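PDB 4FSO: probable porin from Pseudomonas aeruginosa, which forms an outer-membrane beta-barrel that probably lets small solutes cross, as other porins of the OprD family do. Local coordinates for residues L50-G55 / V65-M70; G59-G64 / G108-S113; L372-R377 / L397-N402. One frame throughout, in Å; residues are numbered along the deposited sequence.

Contact 1. Residues L50-G55 / V65-M70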
# COMPACT_ATOMS: atom_id res chain seq x y z
N LEU A 50 -11.17 0.95 -15.40
CA LEU A 50 -12.50 0.37 -15.44
C LEU A 50 -12.55 -0.77 -14.42
O LEU A 50 -11.73 -1.68 -14.45
CB LEU A 50 -12.79 -0.12 -16.85
CG LEU A 50 -14.22 -0.48 -17.20
CD1 LEU A 50 -14.45 -1.93 -16.85
CD2 LEU A 50 -15.15 0.44 -16.43
N ASP A 51 -13.50 -0.69 -13.52
CA ASP A 51 -13.63 -1.68 -12.47
C ASP A 51 -15.08 -2.11 -12.35
O ASP A 51 -15.94 -1.31 -11.96
CB ASP A 51 -13.19 -1.11 -11.13
CG ASP A 51 -13.73 -1.91 -9.95
OD1 ASP A 51 -13.06 -2.90 -9.57
OD2 ASP A 51 -14.83 -1.58 -9.42
N LEU A 52 -15.36 -3.35 -12.70
CA LEU A 52 -16.73 -3.84 -12.67
C LEU A 52 -16.78 -5.05 -11.82
O LEU A 52 -16.09 -6.05 -12.08
CB LEU A 52 -17.16 -4.28 -14.06
CG LEU A 52 -17.79 -3.31 -15.04
CD1 LEU A 52 -17.33 -1.88 -14.83
CD2 LEU A 52 -17.45 -3.80 -16.43
N ARG A 53 -17.62 -4.99 -10.80
CA ARG A 53 -17.87 -6.16 -9.99
C ARG A 53 -19.34 -6.50 -10.10
O ARG A 53 -20.18 -5.70 -9.71
CB ARG A 53 -17.52 -5.88 -8.54
CG ARG A 53 -16.43 -4.84 -8.38
CD ARG A 53 -15.10 -5.36 -8.90
NE ARG A 53 -13.98 -4.69 -8.26
CZ ARG A 53 -13.67 -4.82 -6.98
NH1 ARG A 53 -14.40 -5.60 -6.19
NH2 ARG A 53 -12.63 -4.18 -6.48
N SER A 54 -19.65 -7.67 -10.65
CA SER A 54 -21.06 -8.07 -10.75
C SER A 54 -21.63 -8.42 -9.38
O SER A 54 -20.92 -8.48 -8.38
CB SER A 54 -21.21 -9.28 -11.66
OG SER A 54 -20.67 -10.45 -11.04
N GLY A 55 -22.93 -8.62 -9.33
CA GLY A 55 -23.52 -9.29 -8.20
C GLY A 55 -23.36 -10.81 -8.32
O GLY A 55 -22.70 -11.35 -9.23
N VAL A 65 -18.95 -12.04 -11.77
CA VAL A 65 -17.74 -11.74 -12.51
C VAL A 65 -17.19 -10.36 -12.21
O VAL A 65 -17.93 -9.40 -11.93
CB VAL A 65 -17.92 -11.96 -14.05
CG1 VAL A 65 -18.96 -11.00 -14.66
CG2 VAL A 65 -16.56 -11.86 -14.76
N ASP A 66 -15.87 -10.29 -12.24
CA ASP A 66 -15.12 -9.08 -11.96
C ASP A 66 -14.18 -8.82 -13.11
O ASP A 66 -13.56 -9.74 -13.65
CB ASP A 66 -14.32 -9.24 -10.67
CG ASP A 66 -15.18 -9.07 -9.45
OD1 ASP A 66 -16.41 -8.92 -9.61
OD2 ASP A 66 -14.62 -9.08 -8.34
N THR A 67 -14.08 -7.56 -13.49
CA THR A 67 -13.36 -7.24 -14.69
C THR A 67 -12.62 -5.95 -14.50
O THR A 67 -13.18 -4.95 -14.04
CB THR A 67 -14.31 -7.08 -15.84
OG1 THR A 67 -15.51 -6.47 -15.34
CG2 THR A 67 -14.67 -8.44 -16.42
N LEU A 68 -11.35 -5.98 -14.87
CA LEU A 68 -10.56 -4.77 -14.85
C LEU A 68 -10.05 -4.43 -16.24
O LEU A 68 -9.60 -5.29 -17.00
CB LEU A 68 -9.40 -4.90 -13.88
CG LEU A 68 -9.91 -4.93 -12.45
CD1 LEU A 68 -9.30 -6.11 -11.70
CD2 LEU A 68 -9.61 -3.59 -11.76
N ALA A 69 -10.16 -3.16 -16.59
CA ALA A 69 -9.65 -2.69 -17.86
C ALA A 69 -8.94 -1.38 -17.58
O ALA A 69 -9.47 -0.53 -16.86
CB ALA A 69 -10.79 -2.48 -18.83
N MET A 70 -7.74 -1.23 -18.14
CA MET A 70 -7.00 0.01 -17.94
C MET A 70 -6.39 0.50 -19.23
O MET A 70 -6.06 -0.28 -20.13
CB MET A 70 -5.92 -0.17 -16.88
CG MET A 70 -6.44 -0.75 -15.60
SD MET A 70 -5.19 -1.67 -14.71
CE MET A 70 -6.22 -2.48 -13.48

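Contact 2. Residues G59-G64 / G108-S113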
# COMPACT_ATOMS: atom_id res chain seq x y z
N GLY A 59 -29.55 -18.17 -5.71
CA GLY A 59 -29.32 -19.56 -5.33
C GLY A 59 -28.26 -19.63 -4.24
O GLY A 59 -27.58 -18.63 -3.95
N ALA A 60 -28.13 -20.80 -3.64
CA ALA A 60 -27.31 -20.94 -2.44
C ALA A 60 -25.85 -20.66 -2.77
O ALA A 60 -25.15 -19.93 -2.05
CB ALA A 60 -27.50 -22.32 -1.84
N LEU A 61 -25.40 -21.26 -3.87
CA LEU A 61 -24.08 -20.98 -4.41
C LEU A 61 -24.27 -19.96 -5.52
O LEU A 61 -24.99 -20.21 -6.48
CB LEU A 61 -23.44 -22.27 -4.94
CG LEU A 61 -22.09 -22.19 -5.66
CD1 LEU A 61 -21.03 -21.68 -4.70
CD2 LEU A 61 -21.70 -23.53 -6.26
N GLY A 62 -23.65 -18.79 -5.37
CA GLY A 62 -23.79 -17.74 -6.35
C GLY A 62 -22.57 -17.59 -7.22
O GLY A 62 -21.45 -18.00 -6.86
N PHE A 63 -22.77 -17.01 -8.40
CA PHE A 63 -21.67 -16.80 -9.32
C PHE A 63 -21.73 -15.38 -9.80
O PHE A 63 -22.79 -14.77 -9.81
CB PHE A 63 -21.76 -17.76 -10.51
CG PHE A 63 -21.58 -19.19 -10.14
CD1 PHE A 63 -22.65 -19.97 -9.74
CD2 PHE A 63 -20.32 -19.77 -10.17
CE1 PHE A 63 -22.48 -21.31 -9.38
CE2 PHE A 63 -20.13 -21.09 -9.81
CZ PHE A 63 -21.21 -21.86 -9.41
N GLY A 64 -20.59 -14.86 -10.20
CA GLY A 64 -20.52 -13.51 -10.70
C GLY A 64 -19.18 -13.28 -11.35
O GLY A 64 -18.35 -14.21 -11.47
N GLY A 108 -13.42 -14.67 -12.16
CA GLY A 108 -14.66 -15.31 -11.76
C GLY A 108 -14.72 -15.42 -10.24
O GLY A 108 -13.70 -15.59 -9.59
N LYS A 109 -15.93 -15.32 -9.69
CA LYS A 109 -16.11 -15.46 -8.26
C LYS A 109 -17.26 -16.39 -7.93
O LYS A 109 -18.24 -16.45 -8.67
CB LYS A 109 -16.31 -14.10 -7.59
CG LYS A 109 -17.42 -13.26 -8.19
CD LYS A 109 -17.41 -11.83 -7.68
CE LYS A 109 -18.69 -11.10 -8.11
NZ LYS A 109 -18.58 -9.61 -8.08
N MET A 110 -17.13 -17.14 -6.83
CA MET A 110 -18.26 -17.86 -6.25
C MET A 110 -18.46 -17.43 -4.82
O MET A 110 -17.56 -16.86 -4.20
CB MET A 110 -18.05 -19.36 -6.24
CG MET A 110 -17.62 -19.96 -7.53
SD MET A 110 -16.65 -21.41 -7.09
CE MET A 110 -17.63 -21.96 -5.71
N ARG A 111 -19.63 -17.75 -4.28
CA ARG A 111 -19.97 -17.38 -2.93
C ARG A 111 -20.98 -18.39 -2.38
O ARG A 111 -21.89 -18.83 -3.08
CB ARG A 111 -20.52 -15.95 -2.92
CG ARG A 111 -21.19 -15.46 -1.66
CD ARG A 111 -22.48 -14.72 -2.03
NE ARG A 111 -23.51 -15.61 -2.57
CZ ARG A 111 -24.72 -15.21 -2.96
NH1 ARG A 111 -25.05 -13.92 -2.90
NH2 ARG A 111 -25.60 -16.09 -3.44
N PHE A 112 -20.76 -18.79 -1.14
CA PHE A 112 -21.74 -19.53 -0.37
C PHE A 112 -21.59 -19.09 1.07
O PHE A 112 -20.47 -18.89 1.56
CB PHE A 112 -21.51 -21.04 -0.45
CG PHE A 112 -22.40 -21.81 0.47
CD1 PHE A 112 -21.97 -22.15 1.75
CD2 PHE A 112 -23.68 -22.16 0.09
CE1 PHE A 112 -22.80 -22.84 2.61
CE2 PHE A 112 -24.51 -22.86 0.95
CZ PHE A 112 -24.07 -23.20 2.21
N SER A 113 -22.72 -18.94 1.76
CA SER A 113 -22.74 -18.44 3.14
C SER A 113 -21.90 -17.17 3.31
O SER A 113 -22.19 -16.15 2.69
CB SER A 113 -22.31 -19.54 4.11
OG SER A 113 -22.91 -19.37 5.39

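Contact 3. Residues L372-R377 / L397-N402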
# COMPACT_ATOMS: atom_id res chain seq x y z
N LEU A 372 -14.79 15.84 -8.35
CA LEU A 372 -13.47 15.75 -8.95
C LEU A 372 -12.43 16.10 -7.89
O LEU A 372 -12.62 17.00 -7.08
CB LEU A 372 -13.35 16.70 -10.14
CG LEU A 372 -11.92 16.98 -10.62
CD1 LEU A 372 -11.25 15.74 -11.15
CD2 LEU A 372 -11.92 18.05 -11.70
N SER A 373 -11.33 15.36 -7.89
CA SER A 373 -10.35 15.52 -6.84
C SER A 373 -9.04 16.14 -7.36
O SER A 373 -8.47 15.68 -8.36
CB SER A 373 -10.09 14.19 -6.16
OG SER A 373 -9.41 14.39 -4.94
N LEU A 374 -8.59 17.19 -6.67
CA LEU A 374 -7.31 17.81 -6.96
C LEU A 374 -6.37 17.50 -5.83
O LEU A 374 -6.65 17.76 -4.66
CB LEU A 374 -7.44 19.31 -7.08
CG LEU A 374 -8.39 19.67 -8.21
CD1 LEU A 374 -8.42 21.17 -8.42
CD2 LEU A 374 -7.97 18.93 -9.48
N ARG A 375 -5.23 16.92 -6.18
CA ARG A 375 -4.31 16.49 -5.16
C ARG A 375 -2.89 16.92 -5.46
O ARG A 375 -2.37 16.66 -6.55
CB ARG A 375 -4.38 14.98 -5.04
CG ARG A 375 -4.13 14.47 -3.64
CD ARG A 375 -3.81 13.01 -3.70
NE ARG A 375 -3.34 12.53 -2.40
CZ ARG A 375 -2.72 11.37 -2.23
NH1 ARG A 375 -2.47 10.58 -3.27
NH2 ARG A 375 -2.35 11.01 -1.02
N LEU A 376 -2.27 17.57 -4.48
CA LEU A 376 -0.89 17.99 -4.62
C LEU A 376 0.03 17.27 -3.64
O LEU A 376 -0.17 17.37 -2.43
CB LEU A 376 -0.79 19.49 -4.40
CG LEU A 376 0.62 20.06 -4.39
CD1 LEU A 376 1.35 19.57 -5.61
CD2 LEU A 376 0.57 21.57 -4.37
N ARG A 377 1.05 16.58 -4.15
CA ARG A 377 1.98 15.82 -3.29
C ARG A 377 3.46 16.19 -3.45
O ARG A 377 4.07 15.95 -4.49
CB ARG A 377 1.82 14.32 -3.51
CG ARG A 377 0.40 13.84 -3.42
CD ARG A 377 0.34 12.35 -3.55
NE ARG A 377 0.99 11.69 -2.42
CZ ARG A 377 1.61 10.52 -2.49
NH1 ARG A 377 1.68 9.88 -3.65
NH2 ARG A 377 2.17 10.00 -1.40
N LEU A 397 1.09 16.19 -9.12
CA LEU A 397 -0.21 16.83 -9.23
C LEU A 397 -1.20 15.80 -9.74
O LEU A 397 -0.99 15.22 -10.80
CB LEU A 397 -0.14 17.97 -10.23
CG LEU A 397 0.70 19.15 -9.77
CD1 LEU A 397 0.97 20.09 -10.93
CD2 LEU A 397 -0.06 19.86 -8.68
N ILE A 398 -2.26 15.56 -9.00
CA ILE A 398 -3.20 14.55 -9.47
C ILE A 398 -4.66 15.01 -9.53
O ILE A 398 -5.24 15.44 -8.53
CB ILE A 398 -3.12 13.23 -8.65
CG1 ILE A 398 -1.67 12.77 -8.50
CG2 ILE A 398 -3.98 12.15 -9.30
CD1 ILE A 398 -1.03 13.17 -7.17
N ALA A 399 -5.23 14.92 -10.73
CA ALA A 399 -6.66 15.15 -10.90
C ALA A 399 -7.36 13.83 -11.24
O ALA A 399 -6.98 13.09 -12.15
CB ALA A 399 -6.93 16.23 -11.97
N SER A 400 -8.40 13.55 -10.48
CA SER A 400 -9.00 12.23 -10.52
C SER A 400 -10.50 12.37 -10.43
O SER A 400 -11.02 13.18 -9.66
CB SER A 400 -8.47 11.43 -9.34
OG SER A 400 -7.94 12.31 -8.35
N TYR A 401 -11.21 11.58 -11.22
CA TYR A 401 -12.66 11.60 -11.17
C TYR A 401 -13.19 10.18 -11.24
O TYR A 401 -12.81 9.42 -12.14
CB TYR A 401 -13.23 12.44 -12.31
CG TYR A 401 -14.72 12.68 -12.23
CD1 TYR A 401 -15.23 13.59 -11.32
CD2 TYR A 401 -15.61 12.01 -13.07
CE1 TYR A 401 -16.59 13.83 -11.23
CE2 TYR A 401 -16.98 12.24 -12.99
CZ TYR A 401 -17.46 13.16 -12.07
OH TYR A 401 -18.82 13.42 -11.96
N ASN A 402 -14.04 9.82 -10.28
CA ASN A 402 -14.74 8.54 -10.29
C ASN A 402 -16.20 8.67 -10.70
O ASN A 402 -17.00 9.27 -9.98
CB ASN A 402 -14.68 7.85 -8.94
CG ASN A 402 -13.49 6.94 -8.82
OD1 ASN A 402 -13.42 5.91 -9.50
ND2 ASN A 402 -12.54 7.31 -7.96

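Contact 1. Residues L50-G55 / V65-M70
T67 turns its OG1 between its own backbone N and carbonyl carbon (chi1 36°), and its side chain meets that of L52 at an oblique angle, T67 OG1 lying 3.0 Å from L52 CB, with L52 CD2 a little farther off. From the same place T67 OG1 makes a weak hydrogen bond of 3.3 Å to L52 O, a carbonyl that also accepts the backbone N-H of T67. One residue earlier, D66 has its CG anti to the carbonyl carbon (chi1 -79°), and this carries its carboxylate over R53, where D66 OD1 lies 3.4 Å from R53 CB. The charged ends are not matched: the carboxylate and guanidinium planes stand 47° apart, and D66 OD2, 4.1 Å from R53 NH1, is well out of the guanidinium plane, so their attraction is between charges without a directed N-H. R53 instead turns NE back to D51 OD1 of its own strand in a salt bridge, modelled too short for its length to be trusted. D66 finds its stronger partner in K109 of strand 101-112. The two strands form an antiparallel beta hairpin of the barrel wall, their axes 4.8 Å apart. L50 and A69 are a hydrogen-bonded pair, L50 N reaching A69 O at 2.7 Å, and their CB atoms touch at 3.7 Å on the same face as L52 and T67. A detergent molecule touches A69, consistent with that face being turned to the membrane, whereas D51, R53, D66 and L68 lie on the other one. Towards the turn, S54 N donates to V65 O at 2.8 Å, and V65 N points back to the hydroxyl S54 OG, a bond whose modelled length is too short to be relied on.

Contact 2. Residues G59-G64 / G108-S113
F63 and M110 run side by side, pointing the same way, and the ring atom F63 CE2 rests 3.6 Å from M110 CG. M110 bends at chi3, and its terminal methyl CE meets L61 CD1, also at 3.6 Å, so this thioether chain touches two residues of the facing segment. Farther along, A60 CB approaches the ring of F112 at CE2, 4.1 Å away. The opposite face of the sheet has glycines on one strand and long cationic chains on the other. K109 CG lies 3.5 Å from G64 O, and its chain, extended beyond CG, passes G64 with CE 4.0 Å from G64 CA; a beta carbon on G64 would collide with it. R111, bent at chi2 and chi3, likewise brings NH2 to 3.8 Å from G62 CA, on the side where a beta carbon would sit. Beneath these groups, strands 62-72 and 101-112 pair as antiparallel neighbours in the porin barrel wall. G62 N donates to R111 O at 2.9 Å with an N-H...O angle of 165°, and G64 exchanges two longer backbone bonds with K109. In the next shell, K109 NZ is held by a salt bridge to D66 and a hydrogen bond to S54 O, with a cation-pi contact to Y56. Detergent molecules touch M110 and F112, consistent with a lipid-facing surface there.

Contact 3. Residues L372-R377 / L397-N402
L376 and L397 lie side by side and point the same way, their methyls L376 CD1 and L397 CD2 meeting at 3.4 Å. L376 places its CG anti to its own backbone N (chi1 175°), whereas in L397 the CG is anti to the carbonyl carbon, and these different torsions lean the two branched ends towards each other. Next on the same face, L374 brings CD2 to the small A399, 3.8 Å from its CB. Y401 presents the edge of its ring to L372: the backbone N of L372 lies in the ring plane, and L372 CB is 3.8 Å from Y401 CD1, so this is an edge contact rather than a stack. On the opposite face the orientations differ. R377 and I398 cross obliquely, with R377 CD 4.0 Å from I398 CD1. The same R377 CD sits over one face of the R375 guanidinium, 3.3 Å above its plane and offset toward the rim. S400 lies against S373, its OG giving a weak hydrogen bond to S373 O. The backbone frame beneath is that of adjacent antiparallel barrel strands. S373 and S400 form one hydrogen-bonded pair, with S373 N to S400 O at 2.8 Å and an N-H...O angle of 167°; R375 and I398 form the next, with I398 N to R375 O at 2.7 Å. R375 and R377 both make salt bridges to E359 of the neighbouring strand 350-363, and this shared carboxylate would offset part of the repulsion between two cations set so near each other. The chemistry thus divides by face: leucine and alanine, with Y401 at the end, on one side; arginine and serine on the other, where I398 is the apolar exception, as expected of a porin wall with lipid outside and a polar channel within.

In the fold
Contacts 1 and 2 share strand 62-72, which pairs with 41-53 in the first and with 101-112 in the second; their centres are 16 Å apart, and their segments alternate along the chain. K109 ties them together, bonded both to strand 62-72 itself and, beyond it, to the end of 41-53. Contact 3 comes much later in sequence, on strands 373-383 and 392-404, its centre 22 Å from contact 1 and 36 Å from contact 2. Strand 13-26 bridges that gap, pairing with 41-53 on one flank and 392-404 on the other. The first and last parts of the chain thus meet, which closes the barrel around the presumed pore.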